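Local coordinates for protein SSD1 (Saccharomyces cerevisiae S288C, PDB 7AM1) that binds untranslated regions of mRNAs and acts as a translational repressor, a pseudonuclease that keeps the RNase II fold without the enzymatic activity, at residues S479-L487 / R542-N550; I755-P765 / C903-P911. All coordinates share one frame; numbering follows the deposited sequence.

Contact 1: S479-L487 / R542-N550; sequences SLEQLDEKL and RTLGFVVIN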
loop_
_atom_site.group_PDB
_atom_site.type_symbol
_atom_site.label_atom_id
_atom_site.label_comp_id
_atom_site.label_asym_id
_atom_site.label_seq_id
_atom_site.Cartn_x
_atom_site.Cartn_y
_atom_site.Cartn_z
ATOM N N SER A 479 -3.239 1.998 25.229
ATOM C CA SER A 479 -3.469 1.803 23.809
ATOM C C SER A 479 -3.466 3.154 23.104
ATOM O O SER A 479 -3.674 4.203 23.721
ATOM C CB SER A 479 -4.803 1.103 23.553
ATOM O OG SER A 479 -5.875 1.962 23.890
ATOM N N LEU A 480 -3.238 3.118 21.790
ATOM C CA LEU A 480 -3.298 4.345 21.006
ATOM C C LEU A 480 -4.674 4.986 21.102
ATOM O O LEU A 480 -4.791 6.215 21.059
ATOM C CB LEU A 480 -2.938 4.061 19.548
ATOM C CG LEU A 480 -1.476 3.693 19.285
ATOM C CD1 LEU A 480 -1.271 3.304 17.827
ATOM C CD2 LEU A 480 -0.553 4.845 19.659
ATOM N N GLU A 481 -5.725 4.172 21.234
ATOM C CA GLU A 481 -7.060 4.722 21.437
ATOM C C GLU A 481 -7.141 5.446 22.773
ATOM O O GLU A 481 -7.685 6.553 22.855
ATOM C CB GLU A 481 -8.108 3.611 21.369
ATOM C CG GLU A 481 -8.359 3.060 19.972
ATOM C CD GLU A 481 -7.206 2.221 19.451
ATOM O OE1 GLU A 481 -6.466 1.648 20.278
ATOM O OE2 GLU A 481 -7.038 2.140 18.214
ATOM N N GLN A 482 -6.589 4.839 23.826
ATOM C CA GLN A 482 -6.553 5.499 25.125
ATOM C C GLN A 482 -5.670 6.738 25.088
ATOM O O GLN A 482 -6.014 7.768 25.678
ATOM C CB GLN A 482 -6.062 4.522 26.193
ATOM C CG GLN A 482 -7.019 3.378 26.464
ATOM C CD GLN A 482 -6.443 2.347 27.412
ATOM O OE1 GLN A 482 -5.231 2.135 27.455
ATOM N NE2 GLN A 482 -7.312 1.705 28.187
ATOM N N LEU A 483 -4.524 6.659 24.404
ATOM C CA LEU A 483 -3.677 7.838 24.246
ATOM C C LEU A 483 -4.451 8.966 23.577
ATOM O O LEU A 483 -4.403 10.119 24.019
ATOM C CB LEU A 483 -2.426 7.484 23.437
ATOM C CG LEU A 483 -1.483 8.650 23.126
ATOM C CD1 LEU A 483 -0.977 9.301 24.404
ATOM C CD2 LEU A 483 -0.313 8.194 22.270
ATOM N N ASP A 484 -5.178 8.646 22.504
ATOM C CA ASP A 484 -5.989 9.651 21.825
ATOM C C ASP A 484 -7.000 10.281 22.772
ATOM O O ASP A 484 -7.134 11.509 22.827
ATOM C CB ASP A 484 -6.698 9.018 20.633
ATOM C CG ASP A 484 -5.934 9.198 19.356
ATOM O OD1 ASP A 484 -5.667 10.360 18.985
ATOM O OD2 ASP A 484 -5.570 8.176 18.742
ATOM N N GLU A 485 -7.741 9.452 23.511
ATOM C CA GLU A 485 -8.712 9.981 24.462
ATOM C C GLU A 485 -8.053 10.977 25.408
ATOM O O GLU A 485 -8.577 12.072 25.644
ATOM C CB GLU A 485 -9.355 8.835 25.245
ATOM N N LYS A 486 -6.888 10.618 25.948
ATOM C CA LYS A 486 -6.233 11.463 26.940
ATOM C C LYS A 486 -5.638 12.726 26.329
ATOM O O LYS A 486 -5.535 13.746 27.017
ATOM C CB LYS A 486 -5.160 10.657 27.671
ATOM C CG LYS A 486 -5.724 9.486 28.461
ATOM C CD LYS A 486 -4.632 8.676 29.131
ATOM C CE LYS A 486 -5.169 7.908 30.327
ATOM N NZ LYS A 486 -5.577 8.858 31.409
ATOM N N LEU A 487 -5.244 12.694 25.055
ATOM C CA LEU A 487 -4.682 13.886 24.432
ATOM C C LEU A 487 -5.739 14.904 24.017
ATOM O O LEU A 487 -5.412 16.085 23.865
ATOM C CB LEU A 487 -3.854 13.505 23.203
ATOM C CG LEU A 487 -2.473 12.898 23.447
ATOM C CD1 LEU A 487 -1.749 12.683 22.126
ATOM C CD2 LEU A 487 -1.644 13.776 24.371
ATOM N N ARG A 542 -5.782 8.325 10.222
ATOM C CA ARG A 542 -4.672 8.349 11.165
ATOM C C ARG A 542 -5.140 9.189 12.347
ATOM O O ARG A 542 -5.789 10.221 12.147
ATOM C CB ARG A 542 -3.397 8.963 10.579
ATOM C CG ARG A 542 -2.857 8.305 9.334
ATOM C CD ARG A 542 -2.200 6.964 9.617
ATOM N NE ARG A 542 -1.742 6.354 8.374
ATOM C CZ ARG A 542 -0.994 5.260 8.297
ATOM N NH1 ARG A 542 -0.611 4.626 9.398
ATOM N NH2 ARG A 542 -0.632 4.795 7.111
ATOM N N THR A 543 -4.828 8.750 13.564
ATOM C CA THR A 543 -5.187 9.502 14.757
ATOM C C THR A 543 -3.989 10.289 15.275
ATOM O O THR A 543 -2.830 9.976 14.991
ATOM C CB THR A 543 -5.709 8.587 15.871
ATOM O OG1 THR A 543 -4.641 7.772 16.370
ATOM C CG2 THR A 543 -6.827 7.693 15.363
ATOM N N LEU A 544 -4.295 11.318 16.068
ATOM C CA LEU A 544 -3.250 12.108 16.705
ATOM C C LEU A 544 -2.324 11.228 17.531
ATOM O O LEU A 544 -1.100 11.373 17.465
ATOM C CB LEU A 544 -3.888 13.194 17.570
ATOM C CG LEU A 544 -2.957 14.069 18.407
ATOM C CD1 LEU A 544 -1.914 14.721 17.515
ATOM C CD2 LEU A 544 -3.754 15.125 19.170
ATOM N N GLY A 545 -2.889 10.301 18.307
ATOM C CA GLY A 545 -2.061 9.429 19.125
ATOM C C GLY A 545 -1.060 8.646 18.300
ATOM O O GLY A 545 0.123 8.568 18.641
ATOM N N PHE A 546 -1.524 8.052 17.197
ATOM C CA PHE A 546 -0.602 7.340 16.322
ATOM C C PHE A 546 0.488 8.271 15.803
ATOM O O PHE A 546 1.666 7.903 15.774
ATOM C CB PHE A 546 -1.342 6.706 15.145
ATOM C CG PHE A 546 -0.413 6.140 14.098
ATOM C CD1 PHE A 546 0.096 4.855 14.223
ATOM C CD2 PHE A 546 -0.005 6.910 13.020
ATOM C CE1 PHE A 546 0.975 4.337 13.271
ATOM C CE2 PHE A 546 0.875 6.398 12.072
ATOM C CZ PHE A 546 1.363 5.111 12.199
ATOM N N VAL A 547 0.113 9.486 15.391
ATOM C CA VAL A 547 1.080 10.400 14.791
ATOM C C VAL A 547 2.131 10.808 15.816
ATOM O O VAL A 547 3.323 10.906 15.496
ATOM C CB VAL A 547 0.353 11.626 14.207
ATOM C CG1 VAL A 547 1.347 12.697 13.781
ATOM C CG2 VAL A 547 -0.517 11.221 13.030
ATOM N N VAL A 548 1.708 11.051 17.060
ATOM C CA VAL A 548 2.647 11.398 18.126
ATOM C C VAL A 548 3.690 10.299 18.291
ATOM O O VAL A 548 4.900 10.551 18.247
ATOM C CB VAL A 548 1.893 11.654 19.446
ATOM C CG1 VAL A 548 2.861 11.667 20.623
ATOM C CG2 VAL A 548 1.141 12.963 19.384
ATOM N N ILE A 549 3.231 9.062 18.492
ATOM C CA ILE A 549 4.158 7.954 18.677
ATOM C C ILE A 549 4.944 7.697 17.397
ATOM O O ILE A 549 6.121 7.326 17.455
ATOM C CB ILE A 549 3.399 6.692 19.134
ATOM C CG1 ILE A 549 2.661 6.948 20.457
ATOM C CG2 ILE A 549 4.342 5.497 19.223
ATOM C CD1 ILE A 549 3.542 7.393 21.629
ATOM N N ASN A 550 4.319 7.890 16.228
ATOM C CA ASN A 550 4.998 7.617 14.962
ATOM C C ASN A 550 6.142 8.600 14.723
ATOM O O ASN A 550 7.202 8.214 14.215
ATOM C CB ASN A 550 4.000 7.664 13.795
ATOM C CG ASN A 550 4.544 7.005 12.514
ATOM O OD1 ASN A 550 5.235 5.982 12.565
ATOM N ND2 ASN A 550 4.223 7.593 11.363
#
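Leu-480 brings its CD1 methyl to the rim of the Phe-546 ring, close to the ring plane and 4.2 Å from Phe-546 CD1, while one face of the same ring is covered by Asn-550 CB, one turn further along its own helix. The second flat group is the carboxylate of Asp-484, which is held in two ways. Thr-543 OG1 donates to the syn lone pair of Asp-484 OD2 at 2.6 Å, and Gly-545 N reaches Asp-484 OD1 at 2.9 Å from above the carboxylate plane (44° out of it). Thr-543 OG1 sits between its backbone N and carbonyl carbon (chi1 69°), a turn that also lets it accept from Phe-546 N at 3.2 Å and so cap the helix. Asp-484 thus works as a second-shell partner of an N-cap, and its negative charge at the start of helix 544-568 is probably favoured there. Gly-545 is what allows such closeness, since a side chain on it would run into Asp-484 OD2; the CA atoms of Asp-484 and Gly-545 are 4.8 Å apart. On one flank of this polar centre Leu-483 CD2 meets Ile-549 CG1 at 3.7 Å; on another, Leu-487 CD1 rests against Val-548 CG2 at 4.0 Å. The helix axes cross at 103°. Both belong to the RNB domain: helix 480-488 follows edge strand 476-479, Ile-369 of strand 367-370 touches Leu-480 and Ile-549, and helix 495-510 packs on Leu-487, Leu-544 and Val-548, with Glu-526 of helix 523-529 against Phe-546.

Contact 2: I755-P765 / C903-P911; sequences IEKRVHGDQLP and CLTVRALNP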
loop_
_atom_site.group_PDB
_atom_site.type_symbol
_atom_site.label_atom_id
_atom_site.label_comp_id
_atom_site.label_asym_id
_atom_site.label_seq_id
_atom_site.Cartn_x
_atom_site.Cartn_y
_atom_site.Cartn_z
ATOM N N ILE A 755 -11.000 5.778 -1.447
ATOM C CA ILE A 755 -10.889 5.160 -2.758
ATOM C C ILE A 755 -10.858 6.236 -3.834
ATOM O O ILE A 755 -11.334 7.360 -3.653
ATOM C CB ILE A 755 -12.031 4.155 -3.046
ATOM C CG1 ILE A 755 -13.396 4.853 -3.004
ATOM C CG2 ILE A 755 -11.954 2.984 -2.074
ATOM C CD1 ILE A 755 -14.568 3.936 -3.353
ATOM N N GLU A 756 -10.270 5.861 -4.962
ATOM C CA GLU A 756 -10.178 6.689 -6.154
ATOM C C GLU A 756 -10.563 5.799 -7.326
ATOM O O GLU A 756 -9.997 4.713 -7.485
ATOM C CB GLU A 756 -8.763 7.249 -6.330
ATOM C CG GLU A 756 -8.555 8.043 -7.612
ATOM C CD GLU A 756 -7.094 8.149 -8.021
ATOM O OE1 GLU A 756 -6.273 7.308 -7.590
ATOM O OE2 GLU A 756 -6.767 9.088 -8.777
ATOM N N LYS A 757 -11.540 6.234 -8.117
ATOM C CA LYS A 757 -12.075 5.416 -9.196
ATOM C C LYS A 757 -12.391 6.299 -10.395
ATOM O O LYS A 757 -12.399 7.528 -10.305
ATOM C CB LYS A 757 -13.324 4.649 -8.746
ATOM C CG LYS A 757 -13.044 3.595 -7.688
ATOM C CD LYS A 757 -12.426 2.350 -8.296
ATOM C CE LYS A 757 -11.583 1.581 -7.285
ATOM N NZ LYS A 757 -10.143 1.968 -7.360
ATOM N N ARG A 758 -12.672 5.655 -11.524
ATOM C CA ARG A 758 -12.806 6.337 -12.803
ATOM C C ARG A 758 -14.206 6.160 -13.373
ATOM O O ARG A 758 -14.685 5.030 -13.523
ATOM C CB ARG A 758 -11.765 5.809 -13.793
ATOM C CG ARG A 758 -11.871 6.392 -15.193
ATOM C CD ARG A 758 -10.601 6.125 -15.981
ATOM N NE ARG A 758 -9.455 6.763 -15.337
ATOM C CZ ARG A 758 -8.187 6.428 -15.541
ATOM N NH1 ARG A 758 -7.876 5.447 -16.379
ATOM N NH2 ARG A 758 -7.227 7.079 -14.901
ATOM N N VAL A 759 -14.845 7.280 -13.702
ATOM C CA VAL A 759 -16.111 7.283 -14.422
ATOM C C VAL A 759 -15.813 7.221 -15.914
ATOM O O VAL A 759 -15.045 8.038 -16.438
ATOM C CB VAL A 759 -16.939 8.533 -14.080
ATOM C CG1 VAL A 759 -18.222 8.562 -14.908
ATOM C CG2 VAL A 759 -17.252 8.577 -12.585
ATOM N N HIS A 760 -16.401 6.241 -16.595
ATOM C CA HIS A 760 -16.195 6.043 -18.023
ATOM C C HIS A 760 -17.413 6.516 -18.807
ATOM O O HIS A 760 -18.545 6.129 -18.499
ATOM C CB HIS A 760 -15.916 4.571 -18.322
ATOM C CG HIS A 760 -14.648 4.072 -17.713
ATOM N ND1 HIS A 760 -13.419 4.233 -18.318
ATOM C CD2 HIS A 760 -14.410 3.444 -16.537
ATOM C CE1 HIS A 760 -12.482 3.710 -17.548
ATOM N NE2 HIS A 760 -13.056 3.225 -16.462
ATOM N N GLY A 761 -17.172 7.343 -19.826
ATOM C CA GLY A 761 -18.272 7.840 -20.635
ATOM C C GLY A 761 -19.053 6.726 -21.305
ATOM O O GLY A 761 -20.275 6.813 -21.450
ATOM N N ASP A 762 -18.362 5.663 -21.723
ATOM C CA ASP A 762 -19.018 4.561 -22.415
ATOM C C ASP A 762 -19.812 3.660 -21.478
ATOM O O ASP A 762 -20.287 2.608 -21.911
ATOM C CB ASP A 762 -17.992 3.733 -23.193
ATOM C CG ASP A 762 -16.985 3.045 -22.295
ATOM O OD1 ASP A 762 -17.211 2.989 -21.067
ATOM O OD2 ASP A 762 -15.960 2.565 -22.827
ATOM N N GLN A 763 -19.945 4.026 -20.206
ATOM C CA GLN A 763 -20.844 3.327 -19.294
ATOM C C GLN A 763 -21.968 4.236 -18.820
ATOM O O GLN A 763 -22.752 3.840 -17.946
ATOM C CB GLN A 763 -20.058 2.751 -18.117
ATOM C CG GLN A 763 -19.158 1.598 -18.547
ATOM C CD GLN A 763 -18.341 1.023 -17.413
ATOM O OE1 GLN A 763 -17.741 1.760 -16.629
ATOM N NE2 GLN A 763 -18.305 -0.304 -17.325
ATOM N N LEU A 764 -22.085 5.428 -19.399
ATOM C CA LEU A 764 -23.125 6.383 -19.072
ATOM C C LEU A 764 -24.073 6.570 -20.255
ATOM O O LEU A 764 -23.658 6.473 -21.414
ATOM C CB LEU A 764 -22.509 7.736 -18.695
ATOM C CG LEU A 764 -21.515 7.705 -17.532
ATOM C CD1 LEU A 764 -20.879 9.072 -17.317
ATOM C CD2 LEU A 764 -22.202 7.219 -16.262
ATOM N N PRO A 765 -25.358 6.843 -19.996
ATOM C CA PRO A 765 -26.299 7.080 -21.102
ATOM C C PRO A 765 -26.085 8.441 -21.747
ATOM O O PRO A 765 -26.803 9.401 -21.447
ATOM C CB PRO A 765 -27.670 6.987 -20.423
ATOM C CG PRO A 765 -27.400 7.436 -19.006
ATOM C CD PRO A 765 -26.017 6.913 -18.678
ATOM N N CYS A 903 -15.022 -5.822 -7.713
ATOM C CA CYS A 903 -14.584 -4.678 -8.503
ATOM C C CYS A 903 -15.427 -3.471 -8.124
ATOM O O CYS A 903 -16.642 -3.464 -8.344
ATOM C CB CYS A 903 -14.721 -4.978 -9.997
ATOM S SG CYS A 903 -13.782 -6.425 -10.528
ATOM N N LEU A 904 -14.780 -2.442 -7.591
ATOM C CA LEU A 904 -15.461 -1.185 -7.336
ATOM C C LEU A 904 -15.663 -0.450 -8.650
ATOM O O LEU A 904 -14.753 -0.375 -9.479
ATOM C CB LEU A 904 -14.654 -0.318 -6.375
ATOM C CG LEU A 904 -14.425 -0.918 -4.993
ATOM C CD1 LEU A 904 -13.318 -0.155 -4.256
ATOM C CD2 LEU A 904 -15.730 -0.901 -4.204
ATOM N N THR A 905 -16.862 0.090 -8.836
ATOM C CA THR A 905 -17.187 0.833 -10.040
ATOM C C THR A 905 -17.978 2.070 -9.645
ATOM O O THR A 905 -18.716 2.065 -8.654
ATOM C CB THR A 905 -18.004 -0.005 -11.042
ATOM O OG1 THR A 905 -19.235 -0.418 -10.434
ATOM C CG2 THR A 905 -17.228 -1.237 -11.497
ATOM N N VAL A 906 -17.829 3.124 -10.437
ATOM C CA VAL A 906 -18.505 4.387 -10.181
ATOM C C VAL A 906 -19.154 4.882 -11.465
ATOM O O VAL A 906 -18.658 4.643 -12.571
ATOM C CB VAL A 906 -17.543 5.463 -9.628
ATOM C CG1 VAL A 906 -17.117 5.113 -8.224
ATOM C CG2 VAL A 906 -16.340 5.627 -10.546
ATOM N N ARG A 907 -20.278 5.575 -11.301
ATOM C CA ARG A 907 -20.990 6.220 -12.391
ATOM C C ARG A 907 -21.474 7.585 -11.930
ATOM O O ARG A 907 -21.843 7.761 -10.764
ATOM C CB ARG A 907 -22.176 5.375 -12.868
ATOM C CG ARG A 907 -21.783 4.020 -13.419
ATOM C CD ARG A 907 -22.964 3.074 -13.463
ATOM N NE ARG A 907 -22.866 2.175 -14.606
ATOM C CZ ARG A 907 -23.880 1.475 -15.106
ATOM N NH1 ARG A 907 -25.094 1.561 -14.568
ATOM N NH2 ARG A 907 -23.677 0.695 -16.158
ATOM N N ALA A 908 -21.462 8.549 -12.846
ATOM C CA ALA A 908 -22.067 9.843 -12.572
ATOM C C ALA A 908 -23.583 9.728 -12.602
ATOM O O ALA A 908 -24.157 9.048 -13.457
ATOM C CB ALA A 908 -21.617 10.886 -13.594
ATOM N N LEU A 909 -24.223 10.395 -11.646
ATOM C CA LEU A 909 -25.667 10.563 -11.661
ATOM C C LEU A 909 -26.058 11.401 -12.872
ATOM O O LEU A 909 -25.410 12.404 -13.181
ATOM C CB LEU A 909 -26.114 11.242 -10.364
ATOM C CG LEU A 909 -27.609 11.421 -10.097
ATOM C CD1 LEU A 909 -28.261 10.080 -9.813
ATOM C CD2 LEU A 909 -27.855 12.392 -8.944
ATOM N N ASN A 910 -27.090 10.967 -13.583
ATOM C CA ASN A 910 -27.610 11.761 -14.689
ATOM C C ASN A 910 -28.406 12.938 -14.138
ATOM O O ASN A 910 -29.511 12.748 -13.613
ATOM C CB ASN A 910 -28.485 10.907 -15.608
ATOM C CG ASN A 910 -28.961 11.667 -16.837
ATOM O OD1 ASN A 910 -28.843 12.889 -16.912
ATOM N ND2 ASN A 910 -29.517 10.944 -17.801
ATOM N N PRO A 911 -27.908 14.172 -14.266
ATOM C CA PRO A 911 -28.665 15.311 -13.732
ATOM C C PRO A 911 -29.919 15.616 -14.527
ATOM O O PRO A 911 -30.749 16.401 -14.050
ATOM C CB PRO A 911 -27.659 16.466 -13.797
ATOM C CG PRO A 911 -26.760 16.114 -14.911
ATOM C CD PRO A 911 -26.684 14.605 -14.965
HETATM O O HOH W 1 -15.865 2.848 -12.615
HETATM O O HOH W 2 -17.984 4.187 -15.247
#
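Val-906 pushes its CG2 methyl into strand 755-760, 3.6 Å from Lys-757 CB and 3.7 Å from Val-759 CG2; with chi1 at -70°, CG1 lies beside the backbone N and CG2 between that N and the carbonyl carbon, facing the other strand. Next to it Lys-757, bent at chi2 (-77°), lays its CE across Leu-904 CB at 3.7 Å, and Leu-904 CD1 extends the apolar row to Ile-755 CG2. Further along, Leu-764 CD2 lies against Arg-907 CB, the two chains running in opposite directions, and Gln-763 O lies over one face of the guanidinium. No direct hydrogen bond joins the two strands, whose axes run 49° apart; waters fill the role. One links Arg-758 O to Val-906 N, accepting from the latter at 2.9 Å. The other accepts from His-760 N and donates to Gln-763 OE1 and to Val-906 O, the last at 2.8 Å. In the outer shell, Lys-757 NZ donates to Glu-756 O at 2.8 Å and to the carbonyls of Ser-188 and Glu-185. Replacing Lys-757 by an alanine would remove the chain across Leu-904 and would probably leave those three carbonyls without this donor. The strands are the outermost two of a five-stranded antiparallel sheet ordered 3-2-1-4-5, so their approach is consistent with barrel closure between strands 3 and 5 of an OB fold. Chemically, the waters bridge main-chain groups that the edge strands do not bond to each other, and Gln-763 OE1 as well, whereas Ala-908 N, with Leu-764 CD2 3.7 Å away, is buried without a partner.

How the contacts relate
The two contacts illustrate different ways of joining distant sequence within one chain. Contact 1 lies in the RNB domain and docks two helices at close to a right angle, using a carboxylate hydrogen-bonded to the start of a helix; contact 2 draws together the edge strands of a C-terminal OB-type sheet, with waters in place of direct bonds. They come one after the other along the chain, contact 1 closing before contact 2 opens. Their centres are 37 Å apart and their nearest atoms about 13 Å, so they do not touch. The protein is a pseudonuclease, and neither contact contains a bound ligand or metal; contact 1 joins helices, contact 2 the two outermost strands of a sheet.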